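Long-range contact in precorrin-2 dehydrogenase (Bacillus megaterium, PDB 3DFZ), which catalyses the NAD(+)-dependent dehydrogenation of precorrin-2 to sirohydrochlorin, a precursor of both siroheme and, by the anaerobic route, adenosylcobalamin: residues Val34-Lys48 / Ile57-Trp71. Residues are numbered along the deposited sequence; the frame is centred on the assembly and turned at random.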
ATOM      1  N   VAL B  34      -0.351  16.868  -7.631  1.00 13.46           N
ATOM      2  CA  VAL B  34      -1.040  15.678  -8.167  1.00 13.38           C
ATOM      3  C   VAL B  34      -1.804  15.991  -9.465  1.00 14.02           C
ATOM      4  O   VAL B  34      -2.702  16.836  -9.472  1.00 14.35           O
ATOM      5  CB  VAL B  34      -2.030  15.070  -7.134  1.00 13.23           C
ATOM      6  CG1 VAL B  34      -2.920  14.009  -7.766  1.00 13.08           C
ATOM      7  CG2 VAL B  34      -1.269  14.500  -5.920  1.00 12.43           C
ATOM      8  N   LEU B  35      -1.466  15.289 -10.550  1.00 14.46           N
ATOM      9  CA  LEU B  35      -2.188  15.440 -11.812  1.00 15.20           C
ATOM     10  C   LEU B  35      -3.135  14.278 -12.060  1.00 15.73           C
ATOM     11  O   LEU B  35      -2.719  13.127 -12.123  1.00 15.95           O
ATOM     12  CB  LEU B  35      -1.214  15.610 -12.989  1.00 15.61           C
ATOM     13  CG  LEU B  35      -1.806  15.809 -14.400  1.00 16.56           C
ATOM     14  CD1 LEU B  35      -2.456  17.187 -14.585  1.00 16.39           C
ATOM     15  CD2 LEU B  35      -0.747  15.553 -15.449  1.00 16.69           C
ATOM     16  N   VAL B  36      -4.417  14.586 -12.180  1.00 16.28           N
ATOM     17  CA  VAL B  36      -5.393  13.609 -12.623  1.00 17.00           C
ATOM     18  C   VAL B  36      -5.724  13.895 -14.091  1.00 18.35           C
ATOM     19  O   VAL B  36      -6.316  14.935 -14.433  1.00 18.56           O
ATOM     20  CB  VAL B  36      -6.662  13.604 -11.743  1.00 17.41           C
ATOM     21  CG1 VAL B  36      -7.655  12.534 -12.225  1.00 18.29           C
ATOM     22  CG2 VAL B  36      -6.302  13.391 -10.258  1.00 16.25           C
ATOM     23  N   VAL B  37      -5.286  12.976 -14.950  1.00 19.12           N
ATOM     24  CA  VAL B  37      -5.619  12.988 -16.352  1.00 20.75           C
ATOM     25  C   VAL B  37      -6.911  12.208 -16.533  1.00 22.25           C
ATOM     26  O   VAL B  37      -6.956  10.995 -16.278  1.00 22.33           O
ATOM     27  CB  VAL B  37      -4.521  12.348 -17.204  1.00 21.35           C
ATOM     28  CG1 VAL B  37      -4.974  12.247 -18.655  1.00 23.16           C
ATOM     29  CG2 VAL B  37      -3.238  13.131 -17.093  1.00 20.34           C
ATOM     30  N   GLY B  38      -7.946  12.924 -16.983  1.00 23.40           N
ATOM     31  CA  GLY B  38      -9.302  12.394 -17.134  1.00 24.94           C
ATOM     32  C   GLY B  38     -10.259  13.080 -16.185  1.00 24.87           C
ATOM     33  O   GLY B  38      -9.833  13.662 -15.179  1.00 23.45           O
ATOM     34  N   GLY B  39     -11.555  13.000 -16.486  1.00 15.65           N
ATOM     35  CA  GLY B  39     -12.585  13.648 -15.677  1.00 15.41           C
ATOM     36  C   GLY B  39     -13.935  12.946 -15.637  1.00 16.30           C
ATOM     37  O   GLY B  39     -14.971  13.588 -15.448  1.00 17.70           O
ATOM     38  N   GLY B  40     -13.928  11.620 -15.791  1.00 16.89           N
ATOM     39  CA  GLY B  40     -15.160  10.830 -15.806  1.00 18.93           C
ATOM     40  C   GLY B  40     -15.477  10.235 -14.448  1.00 18.97           C
ATOM     41  O   GLY B  40     -15.356  10.909 -13.418  1.00 17.71           O
ATOM     42  N   THR B  41     -15.880   8.965 -14.459  1.00 21.43           N
ATOM     43  CA  THR B  41     -16.258   8.207 -13.257  1.00 22.63           C
ATOM     44  C   THR B  41     -15.030   7.668 -12.518  1.00 20.98           C
ATOM     45  O   THR B  41     -14.944   7.772 -11.294  1.00 20.23           O
ATOM     46  CB  THR B  41     -17.205   7.068 -13.661  1.00 27.59           C
ATOM     47  OG1 THR B  41     -18.405   7.646 -14.188  1.00 29.18           O
ATOM     48  CG2 THR B  41     -17.545   6.161 -12.484  1.00 30.75           C
ATOM     49  N   ILE B  42     -14.082   7.107 -13.269  1.00 21.17           N
ATOM     50  CA  ILE B  42     -12.831   6.619 -12.701  1.00 20.49           C
ATOM     51  C   ILE B  42     -11.965   7.753 -12.073  1.00 16.25           C
ATOM     52  O   ILE B  42     -11.422   7.572 -10.986  1.00 15.32           O
ATOM     53  CB  ILE B  42     -12.000   5.765 -13.725  1.00 23.55           C
ATOM     54  CG1 ILE B  42     -12.921   4.866 -14.568  1.00 29.18           C
ATOM     55  CG2 ILE B  42     -10.929   4.916 -13.002  1.00 24.69           C
ATOM     56  CD1 ILE B  42     -12.254   4.287 -15.832  1.00 33.34           C
ATOM     57  N   ALA B  43     -11.840   8.895 -12.759  1.00 14.37           N
ATOM     58  CA  ALA B  43     -11.101  10.060 -12.230  1.00 11.80           C
ATOM     59  C   ALA B  43     -11.719  10.585 -10.934  1.00 11.02           C
ATOM     60  O   ALA B  43     -11.007  10.870  -9.971  1.00 10.05           O
ATOM     61  CB  ALA B  43     -10.999  11.167 -13.274  1.00 11.63           C
ATOM     62  N   THR B  44     -13.044  10.677 -10.916  1.00 12.40           N
ATOM     63  CA  THR B  44     -13.803  11.126  -9.754  1.00 13.39           C
ATOM     64  C   THR B  44     -13.558  10.224  -8.537  1.00 14.04           C
ATOM     65  O   THR B  44     -13.267  10.719  -7.431  1.00 13.96           O
ATOM     66  CB  THR B  44     -15.307  11.155 -10.079  1.00 16.08           C
ATOM     67  OG1 THR B  44     -15.522  12.006 -11.204  1.00 15.93           O
ATOM     68  CG2 THR B  44     -16.132  11.649  -8.903  1.00 18.31           C
ATOM     69  N   ARG B  45     -13.664   8.912  -8.755  1.00 15.52           N
ATOM     70  CA  ARG B  45     -13.464   7.921  -7.702  1.00 17.14           C
ATOM     71  C   ARG B  45     -12.039   8.023  -7.151  1.00 14.80           C
ATOM     72  O   ARG B  45     -11.853   8.051  -5.929  1.00 15.12           O
ATOM     73  CB  ARG B  45     -13.810   6.517  -8.233  1.00 20.72           C
ATOM     74  CG  ARG B  45     -13.140   5.330  -7.536  1.00 23.79           C
ATOM     75  CD  ARG B  45     -14.014   4.040  -7.517  1.00 31.27           C
ATOM     76  NE  ARG B  45     -14.989   3.937  -8.613  1.00 34.54           N
ATOM     77  CZ  ARG B  45     -14.765   3.344  -9.789  1.00 37.40           C
ATOM     78  NH1 ARG B  45     -13.582   2.790 -10.070  1.00 38.11           N
ATOM     79  NH2 ARG B  45     -15.732   3.316 -10.700  1.00 39.95           N
ATOM     80  N   ARG B  46     -11.048   8.121  -8.045  1.00 13.02           N
ATOM     81  CA  ARG B  46      -9.649   8.271  -7.640  1.00 11.72           C
ATOM     82  C   ARG B  46      -9.387   9.523  -6.772  1.00 10.32           C
ATOM     83  O   ARG B  46      -8.745   9.419  -5.734  1.00 10.32           O
ATOM     84  CB  ARG B  46      -8.713   8.256  -8.859  1.00 11.58           C
ATOM     85  CG  ARG B  46      -8.567   6.909  -9.562  1.00 14.46           C
ATOM     86  CD  ARG B  46      -7.817   5.876  -8.688  1.00 16.75           C
ATOM     87  NE  ARG B  46      -7.514   4.616  -9.390  1.00 20.66           N
ATOM     88  CZ  ARG B  46      -8.364   3.602  -9.542  1.00 24.53           C
ATOM     89  NH1 ARG B  46      -9.595   3.679  -9.056  1.00 24.03           N
ATOM     90  NH2 ARG B  46      -7.979   2.507 -10.194  1.00 29.78           N
ATOM     91  N   ILE B  47      -9.897  10.683  -7.210  1.00 10.13           N
ATOM     92  CA  ILE B  47      -9.747  11.981  -6.518  1.00 10.56           C
ATOM     93  C   ILE B  47     -10.336  11.953  -5.109  1.00 12.21           C
ATOM     94  O   ILE B  47      -9.703  12.414  -4.161  1.00 12.85           O
ATOM     95  CB  ILE B  47     -10.389  13.158  -7.334  1.00 11.57           C
ATOM     96  CG1 ILE B  47      -9.588  13.442  -8.608  1.00 10.69           C
ATOM     97  CG2 ILE B  47     -10.506  14.424  -6.484  1.00 13.89           C
ATOM     98  CD1 ILE B  47     -10.430  13.968  -9.769  1.00 11.57           C
ATOM     99  N   LYS B  48     -11.545  11.411  -4.979  1.00 13.89           N
ATOM    100  CA  LYS B  48     -12.150  11.159  -3.670  1.00 16.64           C
ATOM    101  C   LYS B  48     -11.143  10.621  -2.669  1.00 16.01           C
ATOM    102  O   LYS B  48     -11.099  11.085  -1.541  1.00 18.06           O
ATOM    103  CB  LYS B  48     -13.321  10.188  -3.786  1.00 19.10           C
ATOM    104  CG  LYS B  48     -14.672  10.837  -3.592  1.00 23.60           C
ATOM    105  CD  LYS B  48     -15.728  10.187  -4.503  1.00 26.55           C
ATOM    106  CE  LYS B  48     -17.130  10.788  -4.300  1.00 32.00           C
ATOM    107  NZ  LYS B  48     -18.061  10.462  -5.438  1.00 33.24           N
ATOM    108  N   ILE B  57      -4.085  19.383  -6.184  1.00  8.62           N
ATOM    109  CA  ILE B  57      -4.667  18.591  -7.278  1.00  8.73           C
ATOM    110  C   ILE B  57      -5.000  19.431  -8.517  1.00  9.07           C
ATOM    111  O   ILE B  57      -5.687  20.456  -8.422  1.00  9.61           O
ATOM    112  CB  ILE B  57      -5.965  17.843  -6.833  1.00  9.05           C
ATOM    113  CG1 ILE B  57      -5.754  17.101  -5.502  1.00  8.72           C
ATOM    114  CG2 ILE B  57      -6.425  16.892  -7.936  1.00  9.45           C
ATOM    115  CD1 ILE B  57      -7.021  16.542  -4.901  1.00  8.33           C
ATOM    116  N   THR B  58      -4.489  19.013  -9.667  1.00  9.43           N
ATOM    117  CA  THR B  58      -4.900  19.581 -10.951  1.00 10.05           C
ATOM    118  C   THR B  58      -5.529  18.489 -11.790  1.00 10.68           C
ATOM    119  O   THR B  58      -4.931  17.447 -11.961  1.00 10.87           O
ATOM    120  CB  THR B  58      -3.732  20.223 -11.711  1.00 10.15           C
ATOM    121  OG1 THR B  58      -3.092  21.199 -10.873  1.00 10.16           O
ATOM    122  CG2 THR B  58      -4.231  20.908 -13.002  1.00 10.68           C
ATOM    123  N   VAL B  59      -6.747  18.730 -12.280  1.00 11.40           N
ATOM    124  CA  VAL B  59      -7.498  17.769 -13.081  1.00 12.29           C
ATOM    125  C   VAL B  59      -7.530  18.274 -14.526  1.00 13.35           C
ATOM    126  O   VAL B  59      -7.966  19.404 -14.783  1.00 13.48           O
ATOM    127  CB  VAL B  59      -8.961  17.611 -12.561  1.00 12.78           C
ATOM    128  CG1 VAL B  59      -9.725  16.569 -13.377  1.00 13.83           C
ATOM    129  CG2 VAL B  59      -9.000  17.269 -11.083  1.00 11.82           C
ATOM    130  N   VAL B  60      -7.042  17.453 -15.460  1.00 14.20           N
ATOM    131  CA  VAL B  60      -6.948  17.831 -16.878  1.00 15.49           C
ATOM    132  C   VAL B  60      -7.800  16.891 -17.714  1.00 17.26           C
ATOM    133  O   VAL B  60      -7.478  15.691 -17.846  1.00 17.91           O
ATOM    134  CB  VAL B  60      -5.482  17.865 -17.422  1.00 15.45           C
ATOM    135  CG1 VAL B  60      -5.435  18.495 -18.817  1.00 16.25           C
ATOM    136  CG2 VAL B  60      -4.624  18.682 -16.529  1.00 14.49           C
ATOM    137  N   ALA B  61      -8.906  17.437 -18.220  1.00 18.38           N
ATOM    138  CA  ALA B  61      -9.801  16.775 -19.183  1.00 20.23           C
ATOM    139  C   ALA B  61     -10.675  17.856 -19.869  1.00 21.40           C
ATOM    140  O   ALA B  61     -11.028  18.851 -19.230  1.00 20.50           O
ATOM    141  CB  ALA B  61     -10.663  15.753 -18.491  1.00 20.33           C
ATOM    142  N   PRO B  62     -11.024  17.669 -21.174  1.00 23.56           N
ATOM    143  CA  PRO B  62     -11.842  18.688 -21.874  1.00 24.63           C
ATOM    144  C   PRO B  62     -13.167  18.931 -21.173  1.00 24.51           C
ATOM    145  O   PRO B  62     -13.673  20.054 -21.190  1.00 24.55           O
ATOM    146  CB  PRO B  62     -12.057  18.091 -23.273  1.00 27.10           C
ATOM    147  CG  PRO B  62     -11.714  16.643 -23.151  1.00 27.20           C
ATOM    148  CD  PRO B  62     -10.687  16.538 -22.061  1.00 24.80           C
ATOM    149  N   THR B  63     -13.693  17.885 -20.538  1.00 24.37           N
ATOM    150  CA  THR B  63     -14.875  17.977 -19.678  1.00 24.33           C
ATOM    151  C   THR B  63     -14.639  17.172 -18.394  1.00 23.00           C
ATOM    152  O   THR B  63     -13.853  16.219 -18.376  1.00 22.55           O
ATOM    153  CB  THR B  63     -16.186  17.532 -20.416  1.00 26.75           C
ATOM    154  OG1 THR B  63     -16.462  18.445 -21.495  1.00 28.51           O
ATOM    155  CG2 THR B  63     -17.391  17.531 -19.466  1.00 26.72           C
ATOM    156  N   VAL B  64     -15.356  17.570 -17.346  1.00 22.42           N
ATOM    157  CA  VAL B  64     -15.167  17.111 -15.991  1.00 21.41           C
ATOM    158  C   VAL B  64     -16.549  16.884 -15.332  1.00 22.50           C
ATOM    159  O   VAL B  64     -17.539  17.503 -15.731  1.00 23.54           O
ATOM    160  CB  VAL B  64     -14.277  18.165 -15.237  1.00 19.74           C
ATOM    161  CG1 VAL B  64     -14.871  18.615 -13.929  1.00 18.78           C
ATOM    162  CG2 VAL B  64     -12.804  17.693 -15.136  1.00 18.19           C
ATOM    163  N   SER B  65     -16.624  15.991 -14.344  1.00 22.28           N
ATOM    164  CA  SER B  65     -17.921  15.604 -13.754  1.00 23.51           C
ATOM    165  C   SER B  65     -18.490  16.654 -12.777  1.00 23.10           C
ATOM    166  O   SER B  65     -17.755  17.520 -12.280  1.00 21.58           O
ATOM    167  CB  SER B  65     -17.823  14.223 -13.079  1.00 23.78           C
ATOM    168  OG  SER B  65     -16.839  14.231 -12.045  1.00 21.68           O
ATOM    169  N   ALA B  66     -19.796  16.557 -12.512  1.00 24.42           N
ATOM    170  CA  ALA B  66     -20.503  17.445 -11.587  1.00 24.44           C
ATOM    171  C   ALA B  66     -19.879  17.516 -10.175  1.00 23.15           C
ATOM    172  O   ALA B  66     -20.021  18.525  -9.457  1.00 22.46           O
ATOM    173  CB  ALA B  66     -21.960  17.002 -11.482  1.00 26.51           C
ATOM    174  N   GLU B  67     -19.238  16.418  -9.778  1.00 22.78           N
ATOM    175  CA  GLU B  67     -18.575  16.305  -8.484  1.00 21.86           C
ATOM    176  C   GLU B  67     -17.187  16.947  -8.503  1.00 19.81           C
ATOM    177  O   GLU B  67     -16.823  17.636  -7.560  1.00 19.03           O
ATOM    178  CB  GLU B  67     -18.516  14.844  -8.018  1.00 22.54           C
ATOM    179  CG  GLU B  67     -18.429  13.834  -9.147  1.00 24.12           C
ATOM    180  CD  GLU B  67     -19.711  13.035  -9.345  1.00 27.12           C
ATOM    181  OE1 GLU B  67     -20.187  12.409  -8.373  1.00 28.58           O
ATOM    182  OE2 GLU B  67     -20.234  13.020 -10.476  1.00 28.34           O
ATOM    183  N   ILE B  68     -16.421  16.730  -9.573  1.00 19.12           N
ATOM    184  CA  ILE B  68     -15.187  17.474  -9.774  1.00 17.59           C
ATOM    185  C   ILE B  68     -15.469  18.997  -9.808  1.00 17.40           C
ATOM    186  O   ILE B  68     -14.779  19.779  -9.153  1.00 16.28           O
ATOM    187  CB  ILE B  68     -14.378  16.974 -11.006  1.00 17.34           C
ATOM    188  CG1 ILE B  68     -14.029  15.481 -10.849  1.00 17.65           C
ATOM    189  CG2 ILE B  68     -13.093  17.781 -11.174  1.00 15.77           C
ATOM    190  CD1 ILE B  68     -13.523  14.780 -12.133  1.00 17.82           C
ATOM    191  N   ASN B  69     -16.513  19.392 -10.539  1.00 18.48           N
ATOM    192  CA  ASN B  69     -16.978  20.778 -10.556  1.00 18.40           C
ATOM    193  C   ASN B  69     -17.268  21.347  -9.184  1.00 18.20           C
ATOM    194  O   ASN B  69     -16.842  22.458  -8.876  1.00 17.57           O
ATOM    195  CB  ASN B  69     -18.202  20.926 -11.461  1.00 19.78           C
ATOM    196  CG  ASN B  69     -17.825  21.230 -12.876  1.00 19.83           C
ATOM    197  OD1 ASN B  69     -17.371  22.323 -13.160  1.00 19.72           O
ATOM    198  ND2 ASN B  69     -17.998  20.267 -13.781  1.00 21.12           N
ATOM    199  N   GLU B  70     -17.983  20.583  -8.362  1.00 19.03           N
ATOM    200  CA  GLU B  70     -18.304  20.995  -6.989  1.00 19.16           C
ATOM    201  C   GLU B  70     -17.041  21.129  -6.118  1.00 17.84           C
ATOM    202  O   GLU B  70     -16.940  22.066  -5.315  1.00 17.65           O
ATOM    203  CB  GLU B  70     -19.314  20.031  -6.360  1.00 20.55           C
ATOM    204  CG  GLU B  70     -19.748  20.338  -4.908  1.00 22.45           C
ATOM    205  CD  GLU B  70     -20.365  21.738  -4.665  1.00 24.26           C
ATOM    206  OE1 GLU B  70     -20.547  22.551  -5.611  1.00 24.39           O
ATOM    207  OE2 GLU B  70     -20.669  22.027  -3.483  1.00 25.83           O
ATOM    208  N   TRP B  71     -16.102  20.195  -6.281  1.00 16.82           N
ATOM    209  CA  TRP B  71     -14.803  20.251  -5.612  1.00 15.72           C
ATOM    210  C   TRP B  71     -13.954  21.446  -6.078  1.00 14.58           C
ATOM    211  O   TRP B  71     -13.297  22.093  -5.275  1.00 13.98           O
ATOM    212  CB  TRP B  71     -14.024  18.943  -5.825  1.00 15.38           C
ATOM    213  CG  TRP B  71     -14.637  17.737  -5.146  1.00 16.38           C
ATOM    214  CD1 TRP B  71     -15.283  17.710  -3.943  1.00 16.95           C
ATOM    215  CD2 TRP B  71     -14.625  16.383  -5.626  1.00 16.80           C
ATOM    216  NE1 TRP B  71     -15.676  16.427  -3.645  1.00 17.98           N
ATOM    217  CE2 TRP B  71     -15.286  15.592  -4.659  1.00 17.98           C
ATOM    218  CE3 TRP B  71     -14.108  15.760  -6.774  1.00 16.54           C
ATOM    219  CZ2 TRP B  71     -15.462  14.200  -4.809  1.00 18.85           C
ATOM    220  CZ3 TRP B  71     -14.277  14.370  -6.922  1.00 17.44           C
ATOM    221  CH2 TRP B  71     -14.957  13.614  -5.945  1.00 18.28           C
TER
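V34-V37 and I57-V60 run side by side as parallel strands of a Rossmann-type NAD-binding domain, the first beta-alpha-beta unit with the helix that follows it. Four nearly straight backbone bonds join the strands: T58 N to V34 O, V36 N to T58 O, V60 N to V36 O (2.8 Å) and G38 N to V60 O. The glycine-rich turn G38-G40 then meets A61-S65, with A61 CB 3.5 Å from G39 N. T41 and I42, at the start of the first helix, and P62 and T63, in the loop after the second strand, probably bind NAD(+), as in relatives. On the face of the sheet that bears V34, V36, I57 and V59, I47 CD1 lies 3.8 Å from V59 CG2 and 4.0 Å from I68 CD1, the I47 and I68 side chains crossing at about a right angle. W71 closes this core: with I47 CG1 turned opposite the carbonyl carbon (chi1 -69°), the CG2 branch approaches ring atom CZ3 at 3.8 Å, K48 CD reaches the ring edge in plane, and T44 O also lies at the edge, 3.7 Å from CH2. S65, the N-cap of the second helix, donates through OG to T44 OG1 in the first turn of the first helix (2.7 Å).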